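Local coordinates for protein OR486 (Synthetic construct, PDB 4R80) that has no known natural function, being a de novo designed beta-sheet protein with the cystatin fold, at residues K16-E21 with F66-I71; R9-V14 with N38-E43. All coordinates share one frame; numbering follows the deposited sequence.

Contact 1 (K16-E21 with F66-I71); sequences KEKILE and FTVKRI
Lys18 lays the carbon part of its side chain over two apolar residues of the edge strand 65-76, Val68 and Ile71. The nearest meeting is with Ile71, whose terminal methyl CD1 comes 3.7 Å from Lys18 CE and 3.9 Å from Lys18 CG, so the methyl touches the lysine chain at two points along its flank. Closer to the helix backbone, Val68 offers a single branch: its CG2 lies 4.2 Å from both Lys18 CB and Lys18 CG. The lysine's CB points to the strand, and with CG anti to the backbone N (chi1 177°) the chain continues out from the helix before the bend at chi2 (61°) takes it slantwise across Ile71. The amine passes beyond the methyl, NZ standing 4.8 Å from Ile71 CD1. A lysine suits this half-covered border, since its methylenes can shield beta-branched residues while its charge is carried outward.

Val68 also packs against Val14 one helical turn earlier and against Val57, so it is packed by the helix and by its neighbouring strand. What sets the spacing of the two strand residues is a classic beta bulge: Lys69 and Arg70 both face Glu58, and Lys69 has a psi of -30°, far from the usual strand value. The extra residue makes Val68 and Ile71, three positions apart, both point to the helix. Deeper in, Ile19 joins the helix to the inner strands through Leu44, Ile46 and Ile55. The whole is a helix laid across a bulged antiparallel sheet, the architecture of the cystatin fold.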
ATOM      1  N   LYS A  16      -2.063  -0.221  -3.623  1.00 13.08           N
ATOM      2  CA  LYS A  16      -1.187  -0.325  -4.783  1.00 13.08           C
ATOM      3  C   LYS A  16      -1.630   0.595  -5.918  1.00 15.11           C
ATOM      4  O   LYS A  16      -0.800   1.217  -6.581  1.00 11.88           O
ATOM      5  CB  LYS A  16      -1.108  -1.772  -5.270  1.00 13.38           C
ATOM      6  CG  LYS A  16      -0.142  -1.991  -6.422  1.00 18.77           C
ATOM      7  CD  LYS A  16      -0.134  -3.447  -6.858  1.00 18.67           C
ATOM      8  CE  LYS A  16       0.721  -3.649  -8.096  1.00 19.68           C
ATOM      9  NZ  LYS A  16       0.539  -5.011  -8.667  1.00 35.90           N
ATOM     10  N   GLU A  17      -2.939   0.681  -6.134  1.00 12.44           N
ATOM     11  CA  GLU A  17      -3.486   1.571  -7.152  1.00 17.90           C
ATOM     12  C   GLU A  17      -3.162   3.015  -6.795  1.00 16.95           C
ATOM     13  O   GLU A  17      -2.894   3.839  -7.668  1.00 14.28           O
ATOM     14  CB  GLU A  17      -4.997   1.376  -7.293  1.00 16.10           C
ATOM     15  CG  GLU A  17      -5.651   2.269  -8.341  1.00 17.22           C
ATOM     16  CD  GLU A  17      -5.113   2.032  -9.742  1.00 20.04           C
ATOM     17  OE1 GLU A  17      -4.805   0.869 -10.080  1.00 22.27           O
ATOM     18  OE2 GLU A  17      -4.995   3.012 -10.507  1.00 24.17           O
ATOM     19  N   LYS A  18      -3.193   3.316  -5.497  1.00 10.73           N
ATOM     20  CA  LYS A  18      -2.810   4.628  -4.999  1.00 17.12           C
ATOM     21  C   LYS A  18      -1.357   4.969  -5.325  1.00 18.84           C
ATOM     22  O   LYS A  18      -1.044   6.089  -5.715  1.00 17.74           O
ATOM     23  CB  LYS A  18      -3.042   4.722  -3.489  1.00 20.56           C
ATOM     24  CG  LYS A  18      -2.595   6.041  -2.883  1.00 24.81           C
ATOM     25  CD  LYS A  18      -3.353   7.210  -3.474  1.00 21.94           C
ATOM     26  CE  LYS A  18      -3.291   8.418  -2.561  1.00 26.24           C
ATOM     27  NZ  LYS A  18      -3.799   9.643  -3.234  1.00 35.24           N
ATOM     28  N   ILE A  19      -0.470   3.989  -5.162  1.00 10.98           N
ATOM     29  CA  ILE A  19       0.943   4.194  -5.456  1.00 15.03           C
ATOM     30  C   ILE A  19       1.197   4.295  -6.959  1.00 17.93           C
ATOM     31  O   ILE A  19       2.023   5.095  -7.403  1.00 17.62           O
ATOM     32  CB  ILE A  19       1.812   3.074  -4.844  1.00 13.57           C
ATOM     33  CG1 ILE A  19       1.570   2.980  -3.337  1.00 19.73           C
ATOM     34  CG2 ILE A  19       3.284   3.322  -5.122  1.00 17.53           C
ATOM     35  CD1 ILE A  19       1.745   4.293  -2.610  1.00 15.94           C
ATOM     36  N   LEU A  20       0.477   3.493  -7.738  1.00 20.64           N
ATOM     37  CA  LEU A  20       0.608   3.511  -9.193  1.00 22.53           C
ATOM     38  C   LEU A  20       0.219   4.863  -9.790  1.00 21.26           C
ATOM     39  O   LEU A  20       0.843   5.333 -10.741  1.00 31.42           O
ATOM     40  CB  LEU A  20      -0.237   2.400  -9.822  1.00 13.93           C
ATOM     41  CG  LEU A  20       0.283   0.968  -9.683  1.00 20.76           C
ATOM     42  CD1 LEU A  20      -0.792  -0.031 -10.087  1.00 21.35           C
ATOM     43  CD2 LEU A  20       1.544   0.762 -10.506  1.00 20.61           C
ATOM     44  N   GLU A  21      -0.816   5.479  -9.229  1.00 12.02           N
ATOM     45  CA  GLU A  21      -1.279   6.784  -9.695  1.00 28.59           C
ATOM     46  C   GLU A  21      -0.247   7.878  -9.438  1.00 23.32           C
ATOM     47  O   GLU A  21      -0.019   8.742 -10.285  1.00 27.77           O
ATOM     48  CB  GLU A  21      -2.618   7.146  -9.048  1.00 23.90           C
ATOM     49  CG  GLU A  21      -3.787   6.317  -9.557  1.00 38.66           C
ATOM     50  CD  GLU A  21      -5.077   6.602  -8.813  1.00 42.11           C
ATOM     51  OE1 GLU A  21      -5.024   7.290  -7.773  1.00 45.50           O
ATOM     52  OE2 GLU A  21      -6.142   6.137  -9.270  1.00 50.32           O
ATOM     53  N   PHE A  66     -12.720   0.885   1.762  1.00 23.25           N
ATOM     54  CA  PHE A  66     -11.308   0.867   2.116  1.00 19.46           C
ATOM     55  C   PHE A  66     -10.616   2.131   1.627  1.00 17.36           C
ATOM     56  O   PHE A  66     -10.405   2.316   0.428  1.00 20.60           O
ATOM     57  CB  PHE A  66     -10.628  -0.378   1.546  1.00 14.39           C
ATOM     58  CG  PHE A  66     -10.978  -1.644   2.275  1.00 22.62           C
ATOM     59  CD1 PHE A  66     -12.094  -2.380   1.916  1.00 25.12           C
ATOM     60  CD2 PHE A  66     -10.193  -2.092   3.324  1.00 19.52           C
ATOM     61  CE1 PHE A  66     -12.421  -3.544   2.589  1.00 23.89           C
ATOM     62  CE2 PHE A  66     -10.513  -3.255   4.000  1.00 24.80           C
ATOM     63  CZ  PHE A  66     -11.628  -3.982   3.632  1.00 22.02           C
ATOM     64  N   THR A  67     -10.266   2.999   2.569  1.00 13.66           N
ATOM     65  CA  THR A  67      -9.719   4.308   2.242  1.00 18.34           C
ATOM     66  C   THR A  67      -8.298   4.469   2.772  1.00 11.24           C
ATOM     67  O   THR A  67      -8.008   4.122   3.917  1.00 10.12           O
ATOM     68  CB  THR A  67     -10.601   5.437   2.814  1.00 22.80           C
ATOM     69  OG1 THR A  67     -11.970   5.206   2.461  1.00 16.69           O
ATOM     70  CG2 THR A  67     -10.162   6.792   2.274  1.00 20.29           C
ATOM     71  N   VAL A  68      -7.417   4.991   1.927  1.00 11.29           N
ATOM     72  CA  VAL A  68      -6.060   5.316   2.339  1.00 12.92           C
ATOM     73  C   VAL A  68      -6.112   6.478   3.324  1.00 11.98           C
ATOM     74  O   VAL A  68      -6.816   7.457   3.092  1.00 22.19           O
ATOM     75  CB  VAL A  68      -5.197   5.714   1.127  1.00 20.44           C
ATOM     76  CG1 VAL A  68      -3.835   6.222   1.578  1.00 14.64           C
ATOM     77  CG2 VAL A  68      -5.046   4.536   0.176  1.00 17.87           C
ATOM     78  N   LYS A  69      -5.381   6.363   4.430  1.00 16.35           N
ATOM     79  CA  LYS A  69      -5.386   7.405   5.452  1.00 17.71           C
ATOM     80  C   LYS A  69      -3.996   7.986   5.693  1.00 17.46           C
ATOM     81  O   LYS A  69      -3.862   9.159   6.040  1.00 20.65           O
ATOM     82  CB  LYS A  69      -5.984   6.882   6.763  1.00 17.28           C
ATOM     83  CG  LYS A  69      -7.503   6.763   6.752  1.00 21.56           C
ATOM     84  CD  LYS A  69      -8.178   8.119   6.918  1.00 22.92           C
ATOM     85  CE  LYS A  69      -8.318   8.495   8.388  1.00 37.92           C
ATOM     86  NZ  LYS A  69      -9.003   9.808   8.574  1.00 34.92           N
ATOM     87  N   ARG A  70      -2.964   7.170   5.497  1.00 20.53           N
ATOM     88  CA  ARG A  70      -1.587   7.613   5.710  1.00 23.00           C
ATOM     89  C   ARG A  70      -0.609   6.964   4.727  1.00 17.98           C
ATOM     90  O   ARG A  70      -0.668   5.760   4.478  1.00 20.35           O
ATOM     91  CB  ARG A  70      -1.148   7.350   7.155  1.00 27.52           C
ATOM     92  CG  ARG A  70      -1.765   8.295   8.184  1.00 35.85           C
ATOM     93  CD  ARG A  70      -1.290   7.980   9.591  1.00 45.34           C
ATOM     94  NE  ARG A  70       0.159   8.105   9.717  1.00 47.72           N
ATOM     95  CZ  ARG A  70       0.778   9.172  10.214  1.00 63.53           C
ATOM     96  NH1 ARG A  70       0.073  10.211  10.639  1.00 60.29           N
ATOM     97  NH2 ARG A  70       2.101   9.194  10.288  1.00 48.64           N
ATOM     98  N   ILE A  71       0.286   7.777   4.172  1.00 20.30           N
ATOM     99  CA  ILE A  71       1.311   7.294   3.249  1.00 22.11           C
ATOM    100  C   ILE A  71       2.695   7.772   3.674  1.00 18.50           C
ATOM    101  O   ILE A  71       2.919   8.971   3.840  1.00 21.08           O
ATOM    102  CB  ILE A  71       1.052   7.785   1.811  1.00 22.15           C
ATOM    103  CG1 ILE A  71      -0.338   7.360   1.335  1.00 14.90           C
ATOM    104  CG2 ILE A  71       2.125   7.262   0.866  1.00 25.61           C
ATOM    105  CD1 ILE A  71      -0.682   7.860  -0.046  1.00 22.34           C
TER

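Contact 2 (R9-V14 with N38-E43); sequences RRAKQV and NTIRVE
The flat peptide joining Ala11 to Lys12 receives a methyl of Val42 over one face: Val42 CG2 is 3.9 Å from Lys12 CA and 4.0 Å from Ala11 O, offset toward the edge that carries these two atoms. No aromatic ring takes part between the two segments; the rest is aliphatic packing of helix on sheet, the helix-on-sheet interface of this designed cystatin fold. The axes of helix 9-14 and strand 39-43 come within 8.6 Å at an angle of 52°.

Such closeness is served by alanine, whose lone methyl adds little bulk between backbone and strand. Ala11 CB meets Ile40 with its tip against CD1 at 3.6 Å, and the methyl rests against CB (3.9 Å) and CG2 (4.0 Å) of Ile40 as well. Ile40 and Val42, two positions apart, both face the helix, whereas Arg41 between them points to the other side of the sheet, where it bonds to Gln36. Beta-branched residues fit here because they favour the extended backbone and fill the interior. Phe66 and Val59 close in on Ala11, and Val30 and Val33 on the lysine.

Lys12 contributes its CA and the methylene CG, while turns at chi3 (79°) and chi4 (63°) lead its amine away from the strand. It crosses Val42 at about a right angle, Lys12 CG approaching Val42 CG1 to 4.2 Å.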
ATOM      1  N   ARG A   9      -6.709  -8.342   0.681  1.00 10.74           N
ATOM      2  CA  ARG A   9      -6.601  -8.255  -0.770  1.00 17.60           C
ATOM      3  C   ARG A   9      -7.093  -6.909  -1.300  1.00 14.92           C
ATOM      4  O   ARG A   9      -6.427  -6.275  -2.120  1.00  8.90           O
ATOM      5  CB  ARG A   9      -7.341  -9.421  -1.433  1.00 21.09           C
ATOM      6  CG  ARG A   9      -7.254  -9.442  -2.949  1.00 27.78           C
ATOM      7  CD  ARG A   9      -8.378 -10.270  -3.550  1.00 26.00           C
ATOM      8  NE  ARG A   9      -9.689  -9.681  -3.301  1.00 34.55           N
ATOM      9  CZ  ARG A   9     -10.232  -8.720  -4.042  1.00 43.72           C
ATOM     10  NH1 ARG A   9      -9.574  -8.229  -5.083  1.00 40.25           N
ATOM     11  NH2 ARG A   9     -11.433  -8.248  -3.739  1.00 40.71           N
ATOM     12  N   ARG A  10      -8.256  -6.476  -0.822  1.00 14.08           N
ATOM     13  CA  ARG A  10      -8.825  -5.194  -1.224  1.00 14.69           C
ATOM     14  C   ARG A  10      -7.952  -4.022  -0.770  1.00 11.68           C
ATOM     15  O   ARG A  10      -7.696  -3.091  -1.537  1.00 12.65           O
ATOM     16  CB  ARG A  10     -10.248  -5.045  -0.679  1.00 18.24           C
ATOM     17  CG  ARG A  10     -11.260  -5.996  -1.302  1.00 17.57           C
ATOM     18  CD  ARG A  10     -12.636  -5.861  -0.653  1.00 17.44           C
ATOM     19  NE  ARG A  10     -13.196  -4.517  -0.769  1.00 21.95           N
ATOM     20  CZ  ARG A  10     -14.372  -4.156  -0.270  1.00 24.65           C
ATOM     21  NH1 ARG A  10     -15.123  -5.030   0.386  1.00 24.72           N
ATOM     22  NH2 ARG A  10     -14.791  -2.905  -0.420  1.00 21.79           N
ATOM     23  N   ALA A  11      -7.488  -4.080   0.475  1.00  9.90           N
ATOM     24  CA  ALA A  11      -6.663  -3.013   1.032  1.00 18.91           C
ATOM     25  C   ALA A  11      -5.347  -2.906   0.279  1.00 15.03           C
ATOM     26  O   ALA A  11      -4.849  -1.806   0.045  1.00 12.19           O
ATOM     27  CB  ALA A  11      -6.407  -3.248   2.514  1.00 15.11           C
ATOM     28  N   LYS A  12      -4.792  -4.050  -0.106  1.00  7.37           N
ATOM     29  CA  LYS A  12      -3.544  -4.067  -0.857  1.00 13.14           C
ATOM     30  C   LYS A  12      -3.728  -3.447  -2.238  1.00 14.33           C
ATOM     31  O   LYS A  12      -2.866  -2.706  -2.713  1.00 11.73           O
ATOM     32  CB  LYS A  12      -3.010  -5.493  -1.001  1.00 12.35           C
ATOM     33  CG  LYS A  12      -1.663  -5.571  -1.706  1.00 22.32           C
ATOM     34  CD  LYS A  12      -1.230  -7.009  -1.942  1.00 34.72           C
ATOM     35  CE  LYS A  12      -1.952  -7.610  -3.136  1.00 32.92           C
ATOM     36  NZ  LYS A  12      -1.619  -6.883  -4.394  1.00 33.62           N
ATOM     37  N   GLN A  13      -4.856  -3.746  -2.875  1.00 12.02           N
ATOM     38  CA  GLN A  13      -5.142  -3.226  -4.207  1.00 15.49           C
ATOM     39  C   GLN A  13      -5.477  -1.737  -4.187  1.00 12.04           C
ATOM     40  O   GLN A  13      -5.101  -1.000  -5.099  1.00 14.24           O
ATOM     41  CB  GLN A  13      -6.280  -4.015  -4.858  1.00 18.78           C
ATOM     42  CG  GLN A  13      -5.910  -5.448  -5.209  1.00 24.78           C
ATOM     43  CD  GLN A  13      -7.047  -6.201  -5.871  1.00 28.44           C
ATOM     44  OE1 GLN A  13      -8.136  -5.659  -6.066  1.00 44.53           O
ATOM     45  NE2 GLN A  13      -6.799  -7.458  -6.220  1.00 16.03           N
ATOM     46  N   VAL A  14      -6.173  -1.296  -3.144  1.00 10.69           N
ATOM     47  CA  VAL A  14      -6.472   0.120  -2.969  1.00 12.61           C
ATOM     48  C   VAL A  14      -5.162   0.861  -2.758  1.00 12.43           C
ATOM     49  O   VAL A  14      -4.931   1.932  -3.321  1.00 15.82           O
ATOM     50  CB  VAL A  14      -7.402   0.361  -1.762  1.00 10.36           C
ATOM     51  CG1 VAL A  14      -7.409   1.833  -1.370  1.00 13.75           C
ATOM     52  CG2 VAL A  14      -8.811  -0.119  -2.071  1.00 15.35           C
ATOM     53  N   ASN A  38      -9.437  -2.623  12.155  1.00 21.31           N
ATOM     54  CA  ASN A  38      -9.973  -2.158  10.880  1.00 22.32           C
ATOM     55  C   ASN A  38      -8.922  -1.394  10.081  1.00 24.08           C
ATOM     56  O   ASN A  38      -9.227  -0.767   9.067  1.00 16.42           O
ATOM     57  CB  ASN A  38     -11.223  -1.300  11.086  1.00 18.53           C
ATOM     58  CG  ASN A  38     -12.398  -2.102  11.615  1.00 30.99           C
ATOM     59  OD1 ASN A  38     -12.544  -3.286  11.311  1.00 43.76           O
ATOM     60  ND2 ASN A  38     -13.245  -1.456  12.408  1.00 29.18           N
ATOM     61  N   THR A  39      -7.681  -1.446  10.555  1.00 21.10           N
ATOM     62  CA  THR A  39      -6.576  -0.772   9.886  1.00 21.20           C
ATOM     63  C   THR A  39      -5.629  -1.791   9.261  1.00 22.77           C
ATOM     64  O   THR A  39      -5.172  -2.715   9.931  1.00 14.04           O
ATOM     65  CB  THR A  39      -5.786   0.109  10.873  1.00 27.68           C
ATOM     66  OG1 THR A  39      -6.616   1.186  11.325  1.00 45.20           O
ATOM     67  CG2 THR A  39      -4.536   0.672  10.214  1.00 22.24           C
ATOM     68  N   ILE A  40      -5.340  -1.621   7.976  1.00 17.80           N
ATOM     69  CA  ILE A  40      -4.409  -2.507   7.288  1.00 19.47           C
ATOM     70  C   ILE A  40      -3.189  -1.753   6.762  1.00 11.46           C
ATOM     71  O   ILE A  40      -3.311  -0.723   6.099  1.00 13.43           O
ATOM     72  CB  ILE A  40      -5.097  -3.274   6.140  1.00 14.16           C
ATOM     73  CG1 ILE A  40      -6.394  -3.914   6.639  1.00 14.60           C
ATOM     74  CG2 ILE A  40      -4.175  -4.346   5.585  1.00 12.40           C
ATOM     75  CD1 ILE A  40      -7.004  -4.907   5.679  1.00 17.15           C
ATOM     76  N   ARG A  41      -2.009  -2.284   7.064  1.00 11.02           N
ATOM     77  CA  ARG A  41      -0.753  -1.662   6.667  1.00 13.88           C
ATOM     78  C   ARG A  41      -0.118  -2.408   5.502  1.00 12.89           C
ATOM     79  O   ARG A  41       0.182  -3.597   5.604  1.00 12.55           O
ATOM     80  CB  ARG A  41       0.216  -1.596   7.848  1.00 16.81           C
ATOM     81  CG  ARG A  41      -0.213  -0.645   8.954  1.00 27.86           C
ATOM     82  CD  ARG A  41       0.813  -0.605  10.074  1.00 32.62           C
ATOM     83  NE  ARG A  41       0.476   0.382  11.095  1.00 39.80           N
ATOM     84  CZ  ARG A  41      -0.255   0.122  12.174  1.00 53.12           C
ATOM     85  NH1 ARG A  41      -0.730  -1.099  12.377  1.00 40.03           N
ATOM     86  NH2 ARG A  41      -0.512   1.084  13.051  1.00 49.75           N
ATOM     87  N   VAL A  42       0.075  -1.704   4.392  1.00  9.53           N
ATOM     88  CA  VAL A  42       0.642  -2.305   3.193  1.00 11.36           C
ATOM     89  C   VAL A  42       2.010  -1.704   2.888  1.00 12.46           C
ATOM     90  O   VAL A  42       2.146  -0.494   2.706  1.00 10.76           O
ATOM     91  CB  VAL A  42      -0.280  -2.115   1.975  1.00 16.45           C
ATOM     92  CG1 VAL A  42       0.303  -2.813   0.758  1.00  6.95           C
ATOM     93  CG2 VAL A  42      -1.675  -2.636   2.281  1.00  9.34           C
ATOM     94  N   GLU A  43       3.021  -2.564   2.849  1.00 14.96           N
ATOM     95  CA  GLU A  43       4.386  -2.147   2.562  1.00 15.29           C
ATOM     96  C   GLU A  43       4.712  -2.411   1.096  1.00 11.07           C
ATOM     97  O   GLU A  43       4.588  -3.539   0.619  1.00 15.45           O
ATOM     98  CB  GLU A  43       5.352  -2.915   3.463  1.00 11.66           C
ATOM     99  CG  GLU A  43       5.117  -2.673   4.946  1.00 24.83           C
ATOM    100  CD  GLU A  43       5.997  -3.535   5.828  1.00 43.69           C
ATOM    101  OE1 GLU A  43       7.114  -3.889   5.398  1.00 41.20           O
ATOM    102  OE2 GLU A  43       5.559  -3.877   6.948  1.00 39.41           O
TER

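Overall arrangement
Both contacts dock helix 4-22 on the same antiparallel sheet, their centres about 9 Å apart. Contact 2 uses the earlier turns of the helix and the inner strand 39-48; contact 1 uses later turns and the edge strand 65-76. The helix comes first in the chain, and the segments of the two contacts alternate: 9-14, 16-21, 38-43 and 66-71. The contacts touch one another where Phe66 packs on Arg10 and on Val14. Contact 2 is buried and contact 1 lies at the surface, so together they run from the hydrophobic core to its border, tying one helix to two strands separated by strand 51-62.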